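Local atomic coordinates of alpha-1,3-glucanase (Paenibacillus glycanilyticus, PDB entry 6K0P), a protein that hydrolyses the alpha-1,3-glucosidic linkages of alpha-1,3-glucan, as a bacterial enzyme of glycoside hydrolase family 87. Residues G99-V103 / D138-M142; L57-G61 / I155-A159; T242-A246 / D270-N276. The protein carries 1 engineered substitution. Where two conformers were deposited one is given. Residue numbers count along the deposited sequence, not the author numbering.

Interaction 1. Residues G99-V103 / D138-M142. With GLC (alpha-D-glucopyranose), chain D; GLC (alpha-D-glucopyranose), chain B.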
loop_
_atom_site.group_PDB
_atom_site.type_symbol
_atom_site.label_atom_id
_atom_site.label_comp_id
_atom_site.label_asym_id
_atom_site.label_seq_id
_atom_site.Cartn_x
_atom_site.Cartn_y
_atom_site.Cartn_z
ATOM N N GLY A 99 22.179 9.965 -17.670
ATOM C CA GLY A 99 21.699 10.912 -16.687
ATOM C C GLY A 99 22.006 10.461 -15.276
ATOM O O GLY A 99 22.767 9.512 -15.045
ATOM N N LYS A 100 21.389 11.167 -14.337
ATOM C CA LYS A 100 21.600 10.928 -12.918
ATOM C C LYS A 100 20.268 11.020 -12.199
ATOM O O LYS A 100 19.503 11.963 -12.417
ATOM C CB LYS A 100 22.603 11.930 -12.338
ATOM C CG LYS A 100 24.032 11.650 -12.832
ATOM C CD LYS A 100 25.095 12.428 -12.104
ATOM C CE LYS A 100 26.454 12.150 -12.721
ATOM N NZ LYS A 100 27.050 10.853 -12.265
ATOM N N PHE A 101 19.977 10.021 -11.371
ATOM C CA PHE A 101 18.850 10.115 -10.457
ATOM C C PHE A 101 19.240 11.001 -9.283
ATOM O O PHE A 101 20.379 10.958 -8.806
ATOM C CB PHE A 101 18.530 8.743 -9.869
ATOM C CG PHE A 101 17.843 7.801 -10.814
ATOM C CD1 PHE A 101 16.455 7.787 -10.932
ATOM C CD2 PHE A 101 18.584 6.905 -11.562
ATOM C CE1 PHE A 101 15.828 6.899 -11.799
ATOM C CE2 PHE A 101 17.964 6.010 -12.425
ATOM C CZ PHE A 101 16.583 6.005 -12.534
ATOM N N ASN A 102 18.272 11.771 -8.787
ATOM C CA ASN A 102 18.416 12.513 -7.539
ATOM C C ASN A 102 17.924 11.596 -6.423
ATOM O O ASN A 102 16.716 11.377 -6.274
ATOM C CB ASN A 102 17.593 13.801 -7.621
ATOM C CG ASN A 102 17.650 14.639 -6.345
ATOM O OD1 ASN A 102 17.625 14.116 -5.232
ATOM N ND2 ASN A 102 17.695 15.948 -6.509
ATOM N N VAL A 103 18.861 11.041 -5.657
ATOM C CA VAL A 103 18.549 10.117 -4.572
ATOM C C VAL A 103 18.686 10.850 -3.249
ATOM O O VAL A 103 19.525 11.744 -3.087
ATOM C CB VAL A 103 19.415 8.840 -4.613
ATOM C CG1 VAL A 103 19.115 8.048 -5.876
ATOM C CG2 VAL A 103 20.897 9.182 -4.540
ATOM N N ASP A 138 12.410 6.648 -3.056
ATOM C CA ASP A 138 12.334 6.557 -4.507
ATOM C C ASP A 138 12.949 7.781 -5.168
ATOM O O ASP A 138 12.888 8.898 -4.639
ATOM C CB ASP A 138 10.880 6.476 -4.989
ATOM C CG ASP A 138 10.184 5.186 -4.600
ATOM O OD1 ASP A 138 10.822 4.267 -4.021
ATOM O OD2 ASP A 138 8.966 5.105 -4.883
ATOM N N ALA A 139 13.508 7.564 -6.355
ATOM C CA ALA A 139 13.962 8.651 -7.214
ATOM C C ALA A 139 13.305 8.499 -8.578
ATOM O O ALA A 139 13.236 7.392 -9.124
ATOM C CB ALA A 139 15.486 8.613 -7.376
ATOM N N GLN A 140 12.827 9.612 -9.132
ATOM C CA GLN A 140 12.086 9.624 -10.390
ATOM C C GLN A 140 12.889 10.360 -11.457
ATOM O O GLN A 140 13.454 11.426 -11.192
ATOM C CB GLN A 140 10.732 10.333 -10.216
ATOM C CG GLN A 140 9.811 9.727 -9.150
ATOM C CD GLN A 140 10.204 10.095 -7.725
ATOM O OE1 GLN A 140 10.779 11.154 -7.478
ATOM N NE2 GLN A 140 9.916 9.199 -6.786
ATOM N N LEU A 141 12.917 9.809 -12.674
ATOM C CA LEU A 141 13.726 10.398 -13.738
ATOM C C LEU A 141 13.113 10.101 -15.099
ATOM O O LEU A 141 12.757 8.957 -15.387
ATOM C CB LEU A 141 15.144 9.823 -13.697
ATOM C CG LEU A 141 16.164 10.442 -14.650
ATOM C CD1 LEU A 141 16.470 11.854 -14.209
ATOM C CD2 LEU A 141 17.448 9.597 -14.659
ATOM N N MET A 142 13.007 11.120 -15.943
ATOM C CA MET A 142 12.584 10.940 -17.324
ATOM C C MET A 142 13.754 11.250 -18.242
ATOM O O MET A 142 14.507 12.201 -18.008
ATOM C CB MET A 142 11.389 11.834 -17.670
ATOM C CG MET A 142 10.898 11.719 -19.119
ATOM S SD MET A 142 9.209 12.329 -19.341
ATOM C CE MET A 142 8.895 12.847 -17.662
HETATM C C1 GLC D . 11.008 17.329 -8.735
HETATM C C2 GLC D . 11.593 17.112 -7.355
HETATM C C3 GLC D . 12.973 16.443 -7.312
HETATM C C4 GLC D . 12.985 15.321 -8.299
HETATM C C5 GLC D . 12.683 15.897 -9.650
HETATM C C6 GLC D . 12.819 14.873 -10.768
HETATM O O1 GLC D . 11.545 18.442 -9.276
HETATM O O2 GLC D . 11.576 18.334 -6.664
HETATM O O3 GLC D . 13.106 15.776 -6.086
HETATM O O4 GLC D . 14.262 14.751 -8.315
HETATM O O5 GLC D . 11.337 16.265 -9.597
HETATM O O6 GLC D . 11.993 13.745 -10.618
HETATM C C1 GLC B . 14.080 16.370 -5.169
HETATM C C2 GLC B . 14.345 15.452 -3.983
HETATM C C3 GLC B . 13.233 15.510 -2.944
HETATM C C4 GLC B . 13.050 16.965 -2.557
HETATM C C5 GLC B . 12.854 17.819 -3.798
HETATM C C6 GLC B . 12.658 19.268 -3.367
HETATM O O2 GLC B . 14.610 14.141 -4.437
HETATM O O3 GLC B . 13.685 14.827 -1.819
HETATM O O4 GLC B . 11.915 17.161 -1.728
HETATM O O5 GLC B . 13.946 17.678 -4.698
HETATM O O6 GLC B . 13.860 19.781 -2.818
HETATM O O HOH W 1 14.193 11.970 -7.797
HETATM O O HOH W 2 15.948 12.245 -10.290
HETATM O O HOH W 3 14.640 11.005 -4.301
#
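Two strands from opposing sheets of the galactose-binding-like beta-sandwich meet here. Strand 96-104 edges the four-stranded sheet, whereas strand 137-143 pairs with strand 72-80 in the other; the segment axes approach to 6.0 Å at 149°. Leu141, Phe101 and Ala139 supply most of the buried surface. Leu141 CD2 sits 4.0 Å from the centroid of the Phe101 ring, directly over its face, in a CH-pi contact, and Leu141 CB lies 3.6 Å from Phe101 CE1. A large aromatic side chain suits this interior site, where it also touches Phe75 and Leu77 of strand 72-80 and Val89 and Ile91 of its own sheet. Ala139 needs its small methyl: CB lies 3.8 Å from Phe101 CD1 and 3.2 Å from Asn102 O, where a longer side chain would collide.

Beside this apolar contact the two backbones are joined through water instead of directly. Water 2 accepts from Asn102 N (2.8 Å) and donates to Gln140 O (2.8 Å). The wet side holds nigerose, its two glucose units linked through O3. GLC of chain D donates from O6 to Gln140 O at 2.8 Å, and water 1 joins Asn102 O (3.0 Å) and Gln140 N (3.0 Å) to its O4 at 2.8 Å.

Interaction 2. Residues L57-G61 / I155-A159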
loop_
_atom_site.group_PDB
_atom_site.type_symbol
_atom_site.label_atom_id
_atom_site.label_comp_id
_atom_site.label_asym_id
_atom_site.label_seq_id
_atom_site.Cartn_x
_atom_site.Cartn_y
_atom_site.Cartn_z
ATOM N N LEU A 57 25.537 -1.234 -4.028
ATOM C CA LEU A 57 26.641 -0.681 -4.801
ATOM C C LEU A 57 27.468 0.179 -3.858
ATOM O O LEU A 57 26.963 1.152 -3.290
ATOM C CB LEU A 57 26.130 0.150 -5.979
ATOM C CG LEU A 57 25.043 -0.474 -6.858
ATOM C CD1 LEU A 57 24.653 0.491 -7.978
ATOM C CD2 LEU A 57 25.509 -1.812 -7.436
ATOM N N ASP A 58 28.741 -0.181 -3.693
ATOM C CA ASP A 58 29.542 0.384 -2.617
ATOM C C ASP A 58 30.938 0.774 -3.081
ATOM O O ASP A 58 31.804 1.055 -2.241
ATOM C CB ASP A 58 29.615 -0.633 -1.481
ATOM C CG ASP A 58 30.171 -0.056 -0.204
ATOM O OD1 ASP A 58 29.978 1.149 0.066
ATOM O OD2 ASP A 58 30.822 -0.833 0.528
ATOM N N ALA A 59 31.189 0.817 -4.385
ATOM C CA ALA A 59 32.464 1.310 -4.876
ATOM C C ALA A 59 32.227 1.922 -6.241
ATOM O O ALA A 59 31.285 1.544 -6.943
ATOM C CB ALA A 59 33.509 0.187 -4.971
ATOM N N THR A 60 33.073 2.883 -6.602
ATOM C CA THR A 60 32.991 3.467 -7.933
ATOM C C THR A 60 33.099 2.373 -8.989
ATOM O O THR A 60 33.973 1.502 -8.919
ATOM C CB THR A 60 34.094 4.514 -8.110
ATOM O OG1 THR A 60 33.893 5.565 -7.159
ATOM C CG2 THR A 60 34.057 5.110 -9.509
ATOM N N GLY A 61 32.190 2.408 -9.958
ATOM C CA GLY A 61 32.141 1.412 -11.004
ATOM C C GLY A 61 31.205 0.253 -10.736
ATOM O O GLY A 61 30.973 -0.555 -11.642
ATOM N N ILE A 155 22.249 0.809 -13.752
ATOM C CA ILE A 155 22.357 1.755 -12.650
ATOM C C ILE A 155 23.766 1.593 -12.114
ATOM O O ILE A 155 24.141 0.493 -11.700
ATOM C CB ILE A 155 21.326 1.449 -11.556
ATOM C CG1 ILE A 155 19.911 1.426 -12.140
ATOM C CG2 ILE A 155 21.439 2.462 -10.420
ATOM C CD1 ILE A 155 19.488 2.748 -12.791
ATOM N N GLN A 156 24.557 2.662 -12.146
ATOM C CA GLN A 156 25.979 2.557 -11.846
ATOM C C GLN A 156 26.421 3.711 -10.961
ATOM O O GLN A 156 26.006 4.860 -11.153
ATOM C CB GLN A 156 26.794 2.550 -13.145
ATOM C CG GLN A 156 28.301 2.438 -12.964
ATOM C CD GLN A 156 28.988 2.061 -14.257
ATOM O OE1 GLN A 156 28.825 0.948 -14.747
ATOM N NE2 GLN A 156 29.757 2.989 -14.819
ATOM N N LYS A 157 27.276 3.393 -9.994
ATOM C CA LYS A 157 27.804 4.383 -9.061
ATOM C C LYS A 157 29.121 4.903 -9.620
ATOM O O LYS A 157 30.154 4.236 -9.524
ATOM C CB LYS A 157 27.990 3.747 -7.686
ATOM C CG LYS A 157 27.799 4.715 -6.530
ATOM C CD LYS A 157 27.952 4.008 -5.179
ATOM C CE LYS A 157 29.415 3.826 -4.830
ATOM N NZ LYS A 157 30.125 5.112 -4.582
ATOM N N ASP A 158 29.088 6.093 -10.209
ATOM C CA ASP A 158 30.264 6.698 -10.819
ATOM C C ASP A 158 30.913 7.675 -9.841
ATOM O O ASP A 158 30.389 7.962 -8.761
ATOM C CB ASP A 158 29.884 7.413 -12.126
ATOM C CG ASP A 158 29.587 6.446 -13.267
ATOM O OD1 ASP A 158 30.069 5.298 -13.226
ATOM O OD2 ASP A 158 28.880 6.844 -14.223
ATOM N N ALA A 159 32.079 8.195 -10.232
ATOM C CA ALA A 159 32.717 9.226 -9.427
ATOM C C ALA A 159 31.754 10.391 -9.240
ATOM O O ALA A 159 31.097 10.826 -10.189
ATOM C CB ALA A 159 33.996 9.709 -10.116
HETATM O O HOH W 4 31.385 6.373 -6.685
HETATM O O HOH W 5 31.670 -0.447 -14.203
#
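The loop 57-61 leaves strand 55-57, bends, and comes back alongside the chain that runs out of strand 152-156, with the CA atoms of Thr60 and Asp158 5.1 Å apart. One backbone hydrogen bond joins the segments: Gly61 N donates to Lys157 O at 2.8 Å with an angle of 163°. The same carbonyl receives a CA-H...O contact from Thr60 CA at 3.3 Å. Gly61 adopts phi/psi of 94/-9, where a CB would be jammed against the carbonyl O of Thr60, so the bend requires glycine.

In the beta-sandwich this loop carries the chain from one sheet to the other, since strand 55-57 belongs to the sheet containing 165-173, while strand 63-67, which follows, pairs with 152-156. The contact lies next to that antiparallel pairing, and Lys157 is also backbone-bonded to Glu62.

Lys157 contributes the largest buried area. Its long aliphatic chain lies against the loop backbone, with CD 3.6 Å from Leu57 O and CE 3.5 Å from Ala59 N, while NZ reaches Val162 O and gives a 2.8 Å bond to water 4. That water also contacts Thr60 OG1 at 2.7 Å and donates to Asp158 O at 2.8 Å, so a hydroxyl residue suits position 60. Leu57, facing inward, brings CD1 to 3.8 Å from Ile155 O. On the other segment Gln156 NE2 donates to Asp158 OD1 at 2.8 Å, and Asp158 OD2 bonds to Tyr92 OH.

Interaction 3. Residues T242-A246 / D270-N276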
loop_
_atom_site.group_PDB
_atom_site.type_symbol
_atom_site.label_atom_id
_atom_site.label_comp_id
_atom_site.label_asym_id
_atom_site.label_seq_id
_atom_site.Cartn_x
_atom_site.Cartn_y
_atom_site.Cartn_z
ATOM N N THR A 242 2.171 17.147 -14.525
ATOM C CA THR A 242 1.567 18.115 -13.611
ATOM C C THR A 242 1.876 17.659 -12.196
ATOM O O THR A 242 1.393 16.608 -11.764
ATOM C CB THR A 242 0.057 18.169 -13.818
ATOM O OG1 THR A 242 -0.226 18.643 -15.141
ATOM C CG2 THR A 242 -0.596 19.112 -12.792
ATOM N N LYS A 243 2.675 18.444 -11.475
ATOM C CA LYS A 243 3.104 18.111 -10.120
ATOM C C LYS A 243 2.615 19.191 -9.170
ATOM O O LYS A 243 3.055 20.344 -9.260
ATOM C CB LYS A 243 4.633 18.031 -10.054
ATOM C CG LYS A 243 5.220 16.987 -11.001
ATOM C CD LYS A 243 6.743 17.091 -11.050
ATOM C CE LYS A 243 7.341 16.098 -12.041
ATOM N NZ LYS A 243 8.832 16.109 -11.942
ATOM N N LEU A 244 1.735 18.814 -8.248
ATOM C CA LEU A 244 1.320 19.702 -7.172
ATOM C C LEU A 244 2.262 19.451 -6.002
ATOM O O LEU A 244 2.411 18.307 -5.555
ATOM C CB LEU A 244 -0.124 19.406 -6.777
ATOM C CG LEU A 244 -1.151 19.349 -7.911
ATOM C CD1 LEU A 244 -2.563 19.196 -7.325
ATOM C CD2 LEU A 244 -1.066 20.572 -8.822
ATOM N N VAL A 245 2.928 20.499 -5.532
ATOM C CA VAL A 245 4.077 20.349 -4.646
ATOM C C VAL A 245 3.814 21.099 -3.345
ATOM O O VAL A 245 3.674 22.329 -3.347
ATOM C CB VAL A 245 5.372 20.838 -5.320
ATOM C CG1 VAL A 245 6.560 20.648 -4.396
ATOM C CG2 VAL A 245 5.603 20.090 -6.635
ATOM N N ALA A 246 3.777 20.365 -2.232
ATOM C CA ALA A 246 3.753 21.015 -0.929
ATOM C C ALA A 246 5.093 21.717 -0.706
ATOM O O ALA A 246 6.126 21.259 -1.196
ATOM C CB ALA A 246 3.544 19.971 0.171
ATOM N N ASP A 270 -5.293 12.976 -13.567
ATOM C CA ASP A 270 -4.165 13.158 -14.486
ATOM C C ASP A 270 -3.110 14.115 -13.925
ATOM O O ASP A 270 -2.660 15.038 -14.599
ATOM C CB ASP A 270 -4.630 13.584 -15.882
ATOM C CG ASP A 270 -5.638 12.624 -16.484
ATOM O OD1 ASP A 270 -5.656 11.429 -16.105
ATOM O OD2 ASP A 270 -6.409 13.059 -17.359
ATOM N N LEU A 271 -2.695 13.873 -12.687
ATOM C CA LEU A 271 -1.718 14.750 -12.056
ATOM C C LEU A 271 -1.053 13.997 -10.915
ATOM O O LEU A 271 -1.503 12.924 -10.508
ATOM C CB LEU A 271 -2.378 16.053 -11.571
ATOM C CG LEU A 271 -3.599 15.964 -10.637
ATOM C CD1 LEU A 271 -3.201 15.643 -9.196
ATOM C CD2 LEU A 271 -4.413 17.264 -10.700
ATOM N N SER A 272 0.000 14.591 -10.376
ATOM C CA SER A 272 0.655 14.048 -9.200
ATOM C C SER A 272 0.673 15.079 -8.082
ATOM O O SER A 272 0.545 16.289 -8.315
ATOM C CB SER A 272 2.085 13.552 -9.490
ATOM O OG SER A 272 2.906 14.626 -9.930
ATOM N N ALA A 273 0.796 14.580 -6.851
ATOM C CA ALA A 273 0.874 15.429 -5.671
ATOM C C ALA A 273 2.011 14.933 -4.797
ATOM O O ALA A 273 2.060 13.746 -4.436
ATOM C CB ALA A 273 -0.439 15.435 -4.890
ATOM N N TRP A 274 2.916 15.845 -4.471
ATOM C CA TRP A 274 4.165 15.559 -3.776
ATOM C C TRP A 274 4.110 16.280 -2.435
ATOM O O TRP A 274 4.361 17.486 -2.357
ATOM C CB TRP A 274 5.344 16.006 -4.646
ATOM C CG TRP A 274 5.408 15.152 -5.877
ATOM C CD1 TRP A 274 4.809 15.399 -7.087
ATOM C CD2 TRP A 274 6.041 13.880 -5.991
ATOM N NE1 TRP A 274 5.051 14.355 -7.953
ATOM C CE2 TRP A 274 5.807 13.411 -7.303
ATOM C CE3 TRP A 274 6.787 13.090 -5.113
ATOM C CZ2 TRP A 274 6.291 12.182 -7.754
ATOM C CZ3 TRP A 274 7.271 11.866 -5.563
ATOM C CH2 TRP A 274 7.025 11.430 -6.873
ATOM N N GLY A 275 3.750 15.547 -1.387
ATOM C CA GLY A 275 3.601 16.130 -0.075
ATOM C C GLY A 275 4.934 16.390 0.587
ATOM O O GLY A 275 6.006 16.069 0.074
ATOM N N ASN A 276 4.865 17.001 1.768
ATOM C CA ASN A 276 6.073 17.284 2.533
ATOM C C ASN A 276 6.051 16.634 3.913
ATOM O O ASN A 276 6.802 17.045 4.807
ATOM C CB ASN A 276 6.331 18.789 2.616
ATOM C CG ASN A 276 5.255 19.519 3.390
ATOM O OD1 ASN A 276 4.356 18.899 3.959
ATOM N ND2 ASN A 276 5.339 20.854 3.405
#
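This is a parallel strand-to-strand ladder between neighbouring coils of the D2 domain, mostly buried. Strands 242-245 and 271-274 run in the same direction, 25° apart with axes 4.5 Å from each other, and every pair in register is offset by 29 residues, from Thr242 with Leu271 to Ala246 with Gly275. The backbone bonds alternate as parallel pairing demands: Ser272 N donates to Thr242 O (2.8 Å), Leu244 N to Ser272 O (2.8 Å), Trp274 N to Leu244 O (2.7 Å) and Ala246 N to Trp274 O (2.9 Å).

Such stacking of successive coils defines the right-handed parallel beta-helix of pectate-lyase-like enzymes. Here strand 217-220 adjoins 242-245 on one side, 297-304 adjoins 271-274 on the other, and the chain turns a corner at Asp270, whose OD1 bonds to Asn300.

Leu244 and Ala273 point to one face, where Leu244 CD1 packs 4.1 Å from Leu271 CD1 and small Ala273 fits against Phe306; these apolar residues suit a buried layer. Lys243, Val245, Ser272 and Trp274 share the opposite face. There Trp274 NE1 donates to Ser272 OG at 2.9 Å, helping to orient the indole, and Trp274 CD1 lies 4.0 Å from Lys243 CB. The extended Lys243 chain has the length to reach a bound glucose, bonding weakly from NZ to its O5. Beyond the strands, Asn276 CG lies 3.7 Å from Ala246 CB, and Asn276 ND2 bonds to Pro247 O and Thr253 OG1.

How the interactions relate
Interactions 1 and 2 belong to one beta-sandwich, interaction 1 nested along the chain within the loop that interaction 2 closes. Their centres are 15 Å apart, and Phe101 CE2 touches Ile155 CD1 at 3.6 Å in the sandwich interior. Interaction 3 lies on the beta-helix, 16 Å from interaction 1 between centres; there Gln140 CD meets Trp274 CH2 at 3.6 Å, packing the two domains together. One of three glycan sites in the structure spans this junction: Asn102 and Gln140 come from the sandwich, Lys243 and Glu218 from the beta-helix. Interaction 2 stands back from it: the side chain of Ile155 is about 13 Å from a bound glucose, and the centres of interactions 2 and 3 are 31 Å apart.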